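PDB 2EBF: dermonecrotic toxin from Pasteurella multocida, which acts as a potent mitogen and dermonecrotic toxin that induces bone resorption and is associated with severe progressive atrophic rhinitis in pigs. Local coordinates for residues A225-W229 and L287-T291; M250-C254 and H265-M270; Y338-D342 and D542-R547; F457-G461 and E486-L491. All coordinates share one frame; numbering follows the deposited sequence.

Contact 1: A225-W229 and L287-T291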
loop_
_atom_site.group_PDB
_atom_site.type_symbol
_atom_site.label_atom_id
_atom_site.label_comp_id
_atom_site.label_asym_id
_atom_site.label_seq_id
_atom_site.Cartn_x
_atom_site.Cartn_y
_atom_site.Cartn_z
ATOM N N ALA A 225 44.470 12.015 10.743
ATOM C CA ALA A 225 43.711 13.203 10.330
ATOM C C ALA A 225 43.292 14.147 11.464
ATOM O O ALA A 225 42.981 15.314 11.214
ATOM C CB ALA A 225 42.490 12.794 9.504
ATOM N N TYR A 226 43.290 13.648 12.699
ATOM C CA TYR A 226 42.767 14.408 13.840
ATOM C C TYR A 226 43.814 14.700 14.917
ATOM O O TYR A 226 43.477 14.978 16.073
ATOM C CB TYR A 226 41.560 13.677 14.434
ATOM C CG TYR A 226 40.553 13.289 13.381
ATOM C CD1 TYR A 226 39.684 14.238 12.847
ATOM C CD2 TYR A 226 40.493 11.982 12.892
ATOM C CE1 TYR A 226 38.768 13.898 11.868
ATOM C CE2 TYR A 226 39.573 11.627 11.906
ATOM C CZ TYR A 226 38.715 12.594 11.401
ATOM O OH TYR A 226 37.804 12.268 10.424
ATOM N N GLU A 227 45.082 14.654 14.528
ATOM C CA GLU A 227 46.170 14.911 15.463
ATOM C C GLU A 227 46.323 16.388 15.830
ATOM O O GLU A 227 46.719 16.704 16.948
ATOM C CB GLU A 227 47.474 14.285 14.968
ATOM C CG GLU A 227 47.688 12.884 15.547
ATOM C CD GLU A 227 48.179 11.866 14.529
ATOM O OE1 GLU A 227 47.808 10.677 14.667
ATOM O OE2 GLU A 227 48.928 12.244 13.595
ATOM N N SER A 228 45.988 17.285 14.902
ATOM C CA SER A 228 45.985 18.726 15.189
ATOM C C SER A 228 44.845 19.142 16.136
ATOM O O SER A 228 44.874 20.231 16.711
ATOM C CB SER A 228 45.932 19.544 13.893
ATOM O OG SER A 228 44.704 19.354 13.209
ATOM N N TRP A 229 43.857 18.261 16.298
ATOM C CA TRP A 229 42.681 18.532 17.127
ATOM C C TRP A 229 42.918 18.282 18.612
ATOM O O TRP A 229 42.290 18.929 19.453
ATOM C CB TRP A 229 41.497 17.691 16.649
ATOM C CG TRP A 229 40.984 18.077 15.296
ATOM C CD1 TRP A 229 41.657 18.759 14.320
ATOM C CD2 TRP A 229 39.695 17.773 14.757
ATOM N NE1 TRP A 229 40.859 18.915 13.216
ATOM C CE2 TRP A 229 39.649 18.315 13.455
ATOM C CE3 TRP A 229 38.569 17.099 15.252
ATOM C CZ2 TRP A 229 38.519 18.203 12.635
ATOM C CZ3 TRP A 229 37.445 16.989 14.438
ATOM C CH2 TRP A 229 37.430 17.539 13.144
ATOM N N LEU A 287 37.711 13.395 5.093
ATOM C CA LEU A 287 37.373 12.123 5.718
ATOM C C LEU A 287 36.217 12.230 6.715
ATOM O O LEU A 287 35.560 11.235 7.001
ATOM C CB LEU A 287 38.612 11.516 6.393
ATOM C CG LEU A 287 38.640 9.998 6.642
ATOM C CD1 LEU A 287 38.664 9.196 5.331
ATOM C CD2 LEU A 287 39.826 9.618 7.530
ATOM N N TYR A 288 35.958 13.445 7.198
ATOM C CA TYR A 288 35.151 13.677 8.408
ATOM C C TYR A 288 33.720 13.115 8.407
ATOM O O TYR A 288 33.295 12.538 9.413
ATOM C CB TYR A 288 35.144 15.164 8.793
ATOM C CG TYR A 288 36.481 15.859 8.627
ATOM C CD1 TYR A 288 37.672 15.236 9.003
ATOM C CD2 TYR A 288 36.552 17.145 8.099
ATOM C CE1 TYR A 288 38.902 15.874 8.841
ATOM C CE2 TYR A 288 37.774 17.796 7.938
ATOM C CZ TYR A 288 38.944 17.156 8.311
ATOM O OH TYR A 288 40.157 17.799 8.147
ATOM N N PRO A 289 32.973 13.279 7.293
ATOM C CA PRO A 289 31.624 12.711 7.290
ATOM C C PRO A 289 31.678 11.195 7.335
ATOM O O PRO A 289 30.840 10.572 7.985
ATOM C CB PRO A 289 31.043 13.180 5.948
ATOM C CG PRO A 289 31.921 14.303 5.503
ATOM C CD PRO A 289 33.274 13.957 6.016
ATOM N N PHE A 290 32.668 10.619 6.655
ATOM C CA PHE A 290 32.857 9.173 6.612
ATOM C C PHE A 290 33.204 8.621 7.996
ATOM O O PHE A 290 32.673 7.588 8.407
ATOM C CB PHE A 290 33.910 8.794 5.559
ATOM C CG PHE A 290 34.143 7.313 5.422
ATOM C CD1 PHE A 290 35.343 6.745 5.844
ATOM C CD2 PHE A 290 33.170 6.485 4.875
ATOM C CE1 PHE A 290 35.567 5.368 5.724
ATOM C CE2 PHE A 290 33.382 5.109 4.753
ATOM C CZ PHE A 290 34.583 4.550 5.177
ATOM N N THR A 291 34.081 9.328 8.708
ATOM C CA THR A 291 34.429 8.987 10.087
ATOM C C THR A 291 33.178 9.009 10.963
ATOM O O THR A 291 32.908 8.054 11.696
ATOM C CB THR A 291 35.499 9.955 10.652
ATOM O OG1 THR A 291 36.639 9.974 9.780
ATOM C CG2 THR A 291 35.941 9.530 12.059
#

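Contact 2: M250-C254 and H265-M270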
loop_
_atom_site.group_PDB
_atom_site.type_symbol
_atom_site.label_atom_id
_atom_site.label_comp_id
_atom_site.label_asym_id
_atom_site.label_seq_id
_atom_site.Cartn_x
_atom_site.Cartn_y
_atom_site.Cartn_z
ATOM N N MET A 250 28.690 19.438 4.344
ATOM C CA MET A 250 28.107 18.162 4.780
ATOM C C MET A 250 27.590 18.184 6.232
ATOM O O MET A 250 27.874 19.119 6.987
ATOM C CB MET A 250 29.123 17.024 4.594
ATOM C CG MET A 250 29.726 16.925 3.189
ATOM S SD MET A 250 28.723 15.964 2.032
ATOM C CE MET A 250 29.434 14.326 2.232
ATOM N N LEU A 251 26.819 17.153 6.595
ATOM C CA LEU A 251 26.280 16.949 7.957
ATOM C C LEU A 251 25.683 18.201 8.614
ATOM O O LEU A 251 25.812 18.402 9.822
ATOM C CB LEU A 251 27.334 16.313 8.876
ATOM C CG LEU A 251 28.059 15.041 8.427
ATOM C CD1 LEU A 251 29.144 14.682 9.435
ATOM C CD2 LEU A 251 27.096 13.875 8.228
ATOM N N SER A 252 25.020 19.022 7.808
ATOM C CA SER A 252 24.420 20.270 8.276
ATOM C C SER A 252 23.244 20.062 9.228
ATOM O O SER A 252 22.939 20.937 10.037
ATOM C CB SER A 252 24.004 21.147 7.088
ATOM O OG SER A 252 23.538 20.370 5.992
ATOM N N LYS A 253 22.591 18.903 9.128
ATOM C CA LYS A 253 21.436 18.573 9.969
ATOM C C LYS A 253 21.829 17.606 11.092
ATOM O O LYS A 253 21.150 16.611 11.350
ATOM C CB LYS A 253 20.283 18.008 9.126
ATOM C CG LYS A 253 19.809 18.925 8.006
ATOM C CD LYS A 253 18.889 18.186 7.043
ATOM C CE LYS A 253 18.715 18.957 5.735
ATOM N NZ LYS A 253 17.967 18.160 4.721
ATOM N N CYS A 254 22.945 17.907 11.744
ATOM C CA CYS A 254 23.387 17.174 12.920
ATOM C C CYS A 254 23.770 18.184 13.984
ATOM O O CYS A 254 24.537 19.113 13.718
ATOM C CB CYS A 254 24.590 16.292 12.595
ATOM S SG CYS A 254 24.293 15.041 11.352
ATOM N N HIS A 265 19.547 13.927 8.668
ATOM C CA HIS A 265 19.777 13.250 7.390
ATOM C C HIS A 265 19.356 11.805 7.520
ATOM O O HIS A 265 19.711 11.140 8.487
ATOM C CB HIS A 265 21.249 13.280 6.987
ATOM C CG HIS A 265 21.855 14.645 6.982
ATOM N ND1 HIS A 265 21.963 15.404 5.837
ATOM C CD2 HIS A 265 22.399 15.383 7.978
ATOM C CE1 HIS A 265 22.544 16.555 6.129
ATOM N NE2 HIS A 265 22.819 16.565 7.421
ATOM N N SER A 266 18.623 11.308 6.533
ATOM C CA SER A 266 18.160 9.931 6.579
ATOM C C SER A 266 19.323 8.965 6.375
ATOM O O SER A 266 20.326 9.299 5.731
ATOM C CB SER A 266 17.067 9.700 5.533
ATOM O OG SER A 266 17.599 9.742 4.220
ATOM N N TYR A 267 19.189 7.777 6.952
ATOM C CA TYR A 267 20.152 6.699 6.783
ATOM C C TYR A 267 20.599 6.559 5.328
ATOM O O TYR A 267 21.795 6.515 5.038
ATOM C CB TYR A 267 19.533 5.382 7.266
ATOM C CG TYR A 267 20.388 4.162 7.031
ATOM C CD1 TYR A 267 19.863 3.029 6.419
ATOM C CD2 TYR A 267 21.722 4.137 7.427
ATOM C CE1 TYR A 267 20.647 1.899 6.210
ATOM C CE2 TYR A 267 22.514 3.022 7.220
ATOM C CZ TYR A 267 21.980 1.910 6.614
ATOM O OH TYR A 267 22.779 0.807 6.412
ATOM N N GLU A 268 19.627 6.504 4.422
ATOM C CA GLU A 268 19.892 6.268 3.002
ATOM C C GLU A 268 20.576 7.448 2.328
ATOM O O GLU A 268 21.422 7.261 1.448
ATOM C CB GLU A 268 18.598 5.920 2.264
ATOM C CG GLU A 268 17.991 4.582 2.673
ATOM C CD GLU A 268 16.912 4.712 3.737
ATOM O OE1 GLU A 268 16.759 5.810 4.325
ATOM O OE2 GLU A 268 16.207 3.705 3.979
ATOM N N GLU A 269 20.206 8.657 2.737
ATOM C CA GLU A 269 20.865 9.855 2.242
ATOM C C GLU A 269 22.357 9.818 2.573
ATOM O O GLU A 269 23.208 10.067 1.712
ATOM C CB GLU A 269 20.232 11.106 2.838
ATOM C CG GLU A 269 21.010 12.376 2.512
ATOM C CD GLU A 269 20.455 13.605 3.178
ATOM O OE1 GLU A 269 21.132 14.649 3.139
ATOM O OE2 GLU A 269 19.347 13.540 3.740
ATOM N N MET A 270 22.668 9.500 3.827
ATOM C CA MET A 270 24.052 9.414 4.265
ATOM C C MET A 270 24.809 8.297 3.557
ATOM O O MET A 270 25.941 8.501 3.117
ATOM C CB MET A 270 24.121 9.226 5.776
ATOM C CG MET A 270 23.604 10.410 6.539
ATOM S SD MET A 270 24.049 10.263 8.271
ATOM C CE MET A 270 23.459 11.832 8.888
#

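Contact 3: Y338-D342 and D542-R547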
loop_
_atom_site.group_PDB
_atom_site.type_symbol
_atom_site.label_atom_id
_atom_site.label_comp_id
_atom_site.label_asym_id
_atom_site.label_seq_id
_atom_site.Cartn_x
_atom_site.Cartn_y
_atom_site.Cartn_z
ATOM N N TYR A 338 -0.145 -7.117 -20.120
ATOM C CA TYR A 338 1.101 -7.128 -20.886
ATOM C C TYR A 338 0.877 -7.193 -22.396
ATOM O O TYR A 338 1.826 -7.079 -23.172
ATOM C CB TYR A 338 1.939 -8.337 -20.511
ATOM C CG TYR A 338 2.752 -8.214 -19.254
ATOM C CD1 TYR A 338 2.231 -8.611 -18.028
ATOM C CD2 TYR A 338 4.068 -7.754 -19.298
ATOM C CE1 TYR A 338 2.997 -8.535 -16.857
ATOM C CE2 TYR A 338 4.843 -7.676 -18.139
ATOM C CZ TYR A 338 4.301 -8.064 -16.929
ATOM O OH TYR A 338 5.064 -7.994 -15.789
ATOM N N THR A 339 -0.374 -7.396 -22.809
ATOM C CA THR A 339 -0.704 -7.528 -24.234
ATOM C C THR A 339 -0.230 -6.356 -25.125
ATOM O O THR A 339 0.422 -6.590 -26.147
ATOM C CB THR A 339 -2.215 -7.878 -24.423
ATOM O OG1 THR A 339 -2.408 -9.247 -24.058
ATOM C CG2 THR A 339 -2.654 -7.697 -25.872
ATOM N N PRO A 340 -0.552 -5.098 -24.760
ATOM C CA PRO A 340 -0.090 -4.006 -25.610
ATOM C C PRO A 340 1.431 -3.958 -25.767
ATOM O O PRO A 340 1.923 -3.766 -26.884
ATOM C CB PRO A 340 -0.598 -2.750 -24.889
ATOM C CG PRO A 340 -1.738 -3.236 -24.064
ATOM C CD PRO A 340 -1.362 -4.606 -23.631
ATOM N N TRP A 341 2.165 -4.161 -24.674
ATOM C CA TRP A 341 3.629 -4.082 -24.718
ATOM C C TRP A 341 4.237 -5.234 -25.522
ATOM O O TRP A 341 5.119 -5.018 -26.367
ATOM C CB TRP A 341 4.221 -4.022 -23.303
ATOM C CG TRP A 341 5.703 -3.674 -23.279
ATOM C CD1 TRP A 341 6.261 -2.415 -23.184
ATOM C CD2 TRP A 341 6.796 -4.589 -23.348
ATOM N NE1 TRP A 341 7.629 -2.505 -23.191
ATOM C CE2 TRP A 341 7.986 -3.827 -23.288
ATOM C CE3 TRP A 341 6.891 -5.990 -23.450
ATOM C CZ2 TRP A 341 9.254 -4.415 -23.339
ATOM C CZ3 TRP A 341 8.140 -6.569 -23.502
ATOM C CH2 TRP A 341 9.315 -5.783 -23.441
ATOM N N ASP A 342 3.764 -6.450 -25.254
ATOM C CA ASP A 342 4.220 -7.639 -25.974
ATOM C C ASP A 342 3.948 -7.566 -27.485
ATOM O O ASP A 342 4.700 -8.142 -28.275
ATOM C CB ASP A 342 3.587 -8.906 -25.386
ATOM C CG ASP A 342 4.310 -9.412 -24.138
ATOM O OD1 ASP A 342 5.513 -9.103 -23.943
ATOM O OD2 ASP A 342 3.669 -10.141 -23.346
ATOM N N ASP A 542 12.126 -8.805 -22.046
ATOM C CA ASP A 542 11.506 -9.158 -20.772
ATOM C C ASP A 542 11.441 -10.678 -20.700
ATOM O O ASP A 542 10.589 -11.300 -21.333
ATOM C CB ASP A 542 10.101 -8.557 -20.662
ATOM C CG ASP A 542 9.564 -8.572 -19.235
ATOM O OD1 ASP A 542 10.375 -8.629 -18.288
ATOM O OD2 ASP A 542 8.330 -8.508 -19.061
ATOM N N VAL A 543 12.360 -11.271 -19.949
ATOM C CA VAL A 543 12.527 -12.721 -19.927
ATOM C C VAL A 543 11.394 -13.428 -19.153
ATOM O O VAL A 543 10.877 -12.895 -18.173
ATOM C CB VAL A 543 13.951 -13.115 -19.419
ATOM C CG1 VAL A 543 14.063 -13.062 -17.906
ATOM C CG2 VAL A 543 14.337 -14.469 -19.930
ATOM N N ALA A 544 11.012 -14.616 -19.621
ATOM C CA ALA A 544 9.881 -15.361 -19.057
ATOM C C ALA A 544 10.077 -15.722 -17.590
ATOM O O ALA A 544 9.140 -15.644 -16.796
ATOM C CB ALA A 544 9.591 -16.612 -19.885
ATOM N N SER A 545 11.298 -16.098 -17.229
ATOM C CA SER A 545 11.606 -16.489 -15.851
ATOM C C SER A 545 11.435 -15.379 -14.802
ATOM O O SER A 545 11.355 -15.671 -13.607
ATOM C CB SER A 545 13.013 -17.081 -15.759
ATOM O OG SER A 545 13.983 -16.200 -16.285
ATOM N N SER A 546 11.393 -14.120 -15.240
ATOM C CA SER A 546 11.241 -12.983 -14.323
ATOM C C SER A 546 9.803 -12.501 -14.217
ATOM O O SER A 546 9.428 -11.804 -13.264
ATOM C CB SER A 546 12.135 -11.827 -14.771
ATOM O OG SER A 546 13.465 -12.031 -14.330
ATOM N N ARG A 547 9.000 -12.867 -15.208
ATOM C CA ARG A 547 7.621 -12.429 -15.277
ATOM C C ARG A 547 6.764 -13.439 -14.521
ATOM O O ARG A 547 5.947 -14.153 -15.112
ATOM C CB ARG A 547 7.198 -12.285 -16.743
ATOM C CG ARG A 547 6.090 -11.294 -16.946
ATOM C CD ARG A 547 5.529 -11.393 -18.331
ATOM N NE ARG A 547 6.260 -10.563 -19.277
ATOM C CZ ARG A 547 5.808 -10.261 -20.486
ATOM N NH1 ARG A 547 4.644 -10.752 -20.896
ATOM N NH2 ARG A 547 6.509 -9.467 -21.285
HETATM O O HOH W 1 8.547 -10.055 -23.682
#

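Contact 4: F457-G461 and E486-L491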
loop_
_atom_site.group_PDB
_atom_site.type_symbol
_atom_site.label_atom_id
_atom_site.label_comp_id
_atom_site.label_asym_id
_atom_site.label_seq_id
_atom_site.Cartn_x
_atom_site.Cartn_y
_atom_site.Cartn_z
ATOM N N PHE A 457 16.495 17.439 -16.597
ATOM C CA PHE A 457 17.084 16.302 -15.901
ATOM C C PHE A 457 16.241 15.969 -14.672
ATOM O O PHE A 457 15.999 16.827 -13.816
ATOM C CB PHE A 457 18.533 16.587 -15.488
ATOM C CG PHE A 457 19.279 15.367 -15.008
ATOM C CD1 PHE A 457 20.024 14.600 -15.900
ATOM C CD2 PHE A 457 19.234 14.982 -13.669
ATOM C CE1 PHE A 457 20.718 13.482 -15.476
ATOM C CE2 PHE A 457 19.925 13.865 -13.235
ATOM C CZ PHE A 457 20.668 13.106 -14.143
ATOM N N ARG A 458 15.797 14.720 -14.592
ATOM C CA ARG A 458 14.930 14.289 -13.504
ATOM C C ARG A 458 15.493 13.076 -12.772
ATOM O O ARG A 458 15.866 12.082 -13.394
ATOM C CB ARG A 458 13.539 13.963 -14.059
ATOM C CG ARG A 458 12.540 13.433 -13.038
ATOM C CD ARG A 458 11.158 13.287 -13.674
ATOM N NE ARG A 458 10.647 14.581 -14.149
ATOM C CZ ARG A 458 10.048 15.483 -13.374
ATOM N NH1 ARG A 458 9.876 15.247 -12.081
ATOM N NH2 ARG A 458 9.625 16.634 -13.894
ATOM N N ALA A 459 15.548 13.169 -11.445
ATOM C CA ALA A 459 15.776 12.002 -10.606
ATOM C C ALA A 459 14.427 11.336 -10.355
ATOM O O ALA A 459 13.468 12.015 -9.982
ATOM C CB ALA A 459 16.399 12.404 -9.293
ATOM N N ILE A 460 14.355 10.024 -10.569
ATOM C CA ILE A 460 13.133 9.276 -10.252
ATOM C C ILE A 460 13.331 8.212 -9.165
ATOM O O ILE A 460 12.399 7.477 -8.829
ATOM C CB ILE A 460 12.473 8.637 -11.506
ATOM C CG1 ILE A 460 13.412 7.610 -12.159
ATOM C CG2 ILE A 460 12.025 9.723 -12.479
ATOM C CD1 ILE A 460 12.712 6.636 -13.117
ATOM N N GLY A 461 14.539 8.141 -8.609
ATOM C CA GLY A 461 14.784 7.294 -7.438
ATOM C C GLY A 461 14.070 7.871 -6.233
ATOM O O GLY A 461 13.795 9.071 -6.172
ATOM N N GLU A 486 6.730 7.144 -9.488
ATOM C CA GLU A 486 7.234 8.476 -9.859
ATOM C C GLU A 486 7.353 8.634 -11.377
ATOM O O GLU A 486 6.970 9.672 -11.932
ATOM C CB GLU A 486 8.573 8.779 -9.175
ATOM C CG GLU A 486 9.127 10.202 -9.421
ATOM C CD GLU A 486 8.344 11.306 -8.712
ATOM O OE1 GLU A 486 7.287 11.020 -8.101
ATOM O OE2 GLU A 486 8.780 12.477 -8.775
ATOM N N ALA A 487 7.880 7.606 -12.049
ATOM C CA ALA A 487 8.029 7.651 -13.508
ATOM C C ALA A 487 6.692 7.773 -14.251
ATOM O O ALA A 487 6.597 8.487 -15.254
ATOM C CB ALA A 487 8.816 6.451 -14.013
ATOM N N ILE A 488 5.664 7.087 -13.762
ATOM C CA ILE A 488 4.330 7.202 -14.357
ATOM C C ILE A 488 3.805 8.631 -14.234
ATOM O O ILE A 488 3.277 9.193 -15.194
ATOM C CB ILE A 488 3.321 6.227 -13.716
ATOM C CG1 ILE A 488 3.688 4.764 -14.027
ATOM C CG2 ILE A 488 1.899 6.526 -14.194
ATOM C CD1 ILE A 488 3.669 4.418 -15.493
ATOM N N GLU A 489 3.965 9.214 -13.056
ATOM C CA GLU A 489 3.472 10.560 -12.806
ATOM C C GLU A 489 4.208 11.588 -13.654
ATOM O O GLU A 489 3.598 12.522 -14.166
ATOM C CB GLU A 489 3.584 10.892 -11.311
ATOM C CG GLU A 489 3.024 12.250 -10.870
ATOM C CD GLU A 489 1.551 12.460 -11.209
ATOM O OE1 GLU A 489 1.192 13.621 -11.511
ATOM O OE2 GLU A 489 0.753 11.491 -11.172
ATOM N N LYS A 490 5.511 11.395 -13.829
ATOM C CA LYS A 490 6.364 12.464 -14.344
ATOM C C LYS A 490 6.812 12.306 -15.792
ATOM O O LYS A 490 7.194 13.289 -16.428
ATOM C CB LYS A 490 7.583 12.645 -13.431
ATOM C CG LYS A 490 7.227 12.991 -11.992
ATOM C CD LYS A 490 6.514 14.338 -11.921
ATOM C CE LYS A 490 5.960 14.629 -10.535
ATOM N NZ LYS A 490 7.011 15.078 -9.607
ATOM N N LEU A 491 6.759 11.084 -16.315
ATOM C CA LEU A 491 7.353 10.802 -17.622
ATOM C C LEU A 491 6.395 10.528 -18.776
ATOM O O LEU A 491 6.618 11.039 -19.878
ATOM C CB LEU A 491 8.403 9.690 -17.530
ATOM C CG LEU A 491 9.658 10.005 -16.714
ATOM C CD1 LEU A 491 10.567 8.791 -16.699
ATOM C CD2 LEU A 491 10.394 11.253 -17.226
HETATM O O HOH W 2 10.827 13.315 -10.198
#

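Contact 1: A225-W229 and L287-T291
Tyr-226 reaches lengthwise from the loop 225-229 and meets Thr-291 head-on, the two side chains coming from opposite directions. Their hydroxyls hydrogen-bond, with Tyr-226 OH 2.7 Å from Thr-291 OG1, and the threonine oxygen sits near the plane of the phenol ring, beyond its edge. Thr-291 turns OG1 back beside its own backbone N, with the methyl CG2 anti to that N; CG2 then lies alongside the phenol oxygen, 3.7 Å from Tyr-226 OH.

Tyr-288 slides past Tyr-226 in the opposite sense. The two rings meet rim to rim, neither over the other's face, with planes at 52° and Tyr-226 CE1 3.3 Å from Tyr-288 CD1. Here the phenol oxygen of Tyr-226 lies in the plane of the Tyr-288 ring, at its edge. Trp-229 adds a third ring. Its CZ2 stands over one face of Tyr-288, 4.5 Å from CE1 of that ring, and the two planes are inclined at 46°. The indole in turn receives Tyr-226 CD1 on a face, toward the rim.

Leu-237 and Leu-241 of helix 234-248 pack on Tyr-226, and Leu-241 also touches Tyr-288. Together Tyr-226, Trp-229 and Tyr-288 make an aromatic cluster, which joins the loop preceding helix 234-248 to the first turn of helix 288-300 in the region of the C2 domain.

Contact 2: M250-C254 and H265-M270
Lys-253 and His-265 meet through both backbone and side chain. The amide of Lys-253 donates to the imidazole, with Lys-253 N 2.9 Å from His-265 NE2 and an N-H...N angle of 155°, coming in tilted from the ring plane. The histidine reaches this amide because its CG stands beside its own backbone N, anti to the carbonyl carbon (chi1 -53°), which sends the imidazole across to the loop. The lysine chain takes the same first turn and then runs extended, crossing the histidine at about a right angle. Lys-253 CG lies over one face of the imidazole, 4.2 Å from the ring centroid, a CH-pi contact.

At its other nitrogen the ring is held by Glu-269, extended from the first turn of the helix. His-265 ND1 donates to Glu-269 OE1 over 2.9 Å, almost straight at 177° and in the ring plane, though it meets the carboxylate from above. With one nitrogen accepting and the other donating, the ring's rotation is fixed.

Cys-254 SG approaches the imidazole edge, 3.9 Å from His-265 CD2. The extended Met-270 brings CE to 4.1 Å from Cys-254 SG; Phe-292 of helix 288-300 packs on Cys-254 and Phe-293 on Met-270. Ser-266, the N-cap of helix 267-273, accepts from Glu-269 N through OG, and the histidine-carboxylate pair sits beside it, at the base of what looks like a beta hairpin, strands 254-257 and 260-263.

Contact 3: Y338-D342 and D542-R547
Asp-542 OD2, which lies 3.7 Å from Tyr-338 CE2, takes two N-H bonds from Arg-547, NE at 2.9 Å and NH2 at 3.0 Å, both from the same face of the carboxylate, and is also hydrogen-bonded to Ser-509 OG. This side-on grip occupies one edge of the guanidinium. At the next edge Asp-342 comes from the opposite direction, its carboxylate nearly coplanar with the guanidinium, and takes an end-on pair of bonds. Arg-547 NH1 lies 2.7 Å from Asp-342 OD2 and meets the syn lone pair of that oxygen in an almost straight bond (178°), and Arg-547 NH2 reaches Asp-342 OD1 at 2.9 Å.

Tyr-338 fills one face. The arginine chain turns about its CG-CD bond (chi3 -87°), laying its guanidinium flat on the ring with planes 17° apart and CD over the ring centre. The tyrosine hydroxyl also bonds Ser-509. Trp-341 CZ3 lies at the guanidinium edge and 4.0 Å from Asp-542 CB; its NE1 bonds Ile-526 O.

With bonds on two edges and a ring on one face, the guanidinium is fixed in its rotation. The result is a salt-bridge network with a cation-pi stack, tying the start of helix 339-345 to the loop after strand 537-539 at the surface.

Contact 4: F457-G461 and E486-L491
Arg-458 lays its guanidinium across the stem of Lys-490, the two chains crossing at about a right angle, with the lysine methylenes over one face of the flat group and Lys-490 CG 3.5 Å from Arg-458 NH1. The setting is a beta-alpha-beta crossover: strand 456-461, at the edge of a mixed sheet, leads into helix 473-490, which returns the chain to the parallel strand 498-502. The short strand and helix segments run at 145° to each other, 9.0 Å apart at closest approach.

Arg-458 has CG anti to its N (chi1 177°) and a turn about CG-CD; its NE makes a salt bridge with Glu-399 on the neighbouring strand. The aliphatic part also packs, Arg-458 CD lying 4.2 Å from Leu-491 CD2. Lys-490 bends twice and brings NZ to a salt bridge with Glu-486 OE2, one helical turn back. That carboxylate probably offsets the closeness of the two cations, since Arg-458 NH1 is 3.8 Å from Lys-490 NZ.

Farther along the strand the contact turns apolar. Ile-460 CD1 meets Ala-487 CB, and Leu-520 packs on both residues. Ile-460 O, near Glu-486 CB, is buried here with no polar partner. A water joins strand and helix where the side chains do not bond directly: it accepts from Arg-458 NH1 at 2.9 Å and donates to Ala-459 O at 3.0 Å and to Glu-486 OE2 at 2.6 Å.

In the fold
All four contacts fall in the C2 region of this C-terminal part of the toxin. Contacts 1 and 2 are neighbours: contact 2 is nested along the chain inside the loop closed by contact 1, and Pro-289 packs on Met-250 and Leu-251. Contact 2 is the more buried, built on a histidine with two hydrogen bonds, whereas partly buried contact 1 relies on rings and one hydroxyl pair. Along the chain contact 4 is nested inside the loop closed by contact 3, and helix 520-524 packs on both. Contact 4 involves the edge strand 456-461 of the mixed sheet; contact 3 involves the loop after the other outermost strand, 537-539. Surface contact 3 uses direct salt bridges; contact 4 mixes a water bridge with apolar packing.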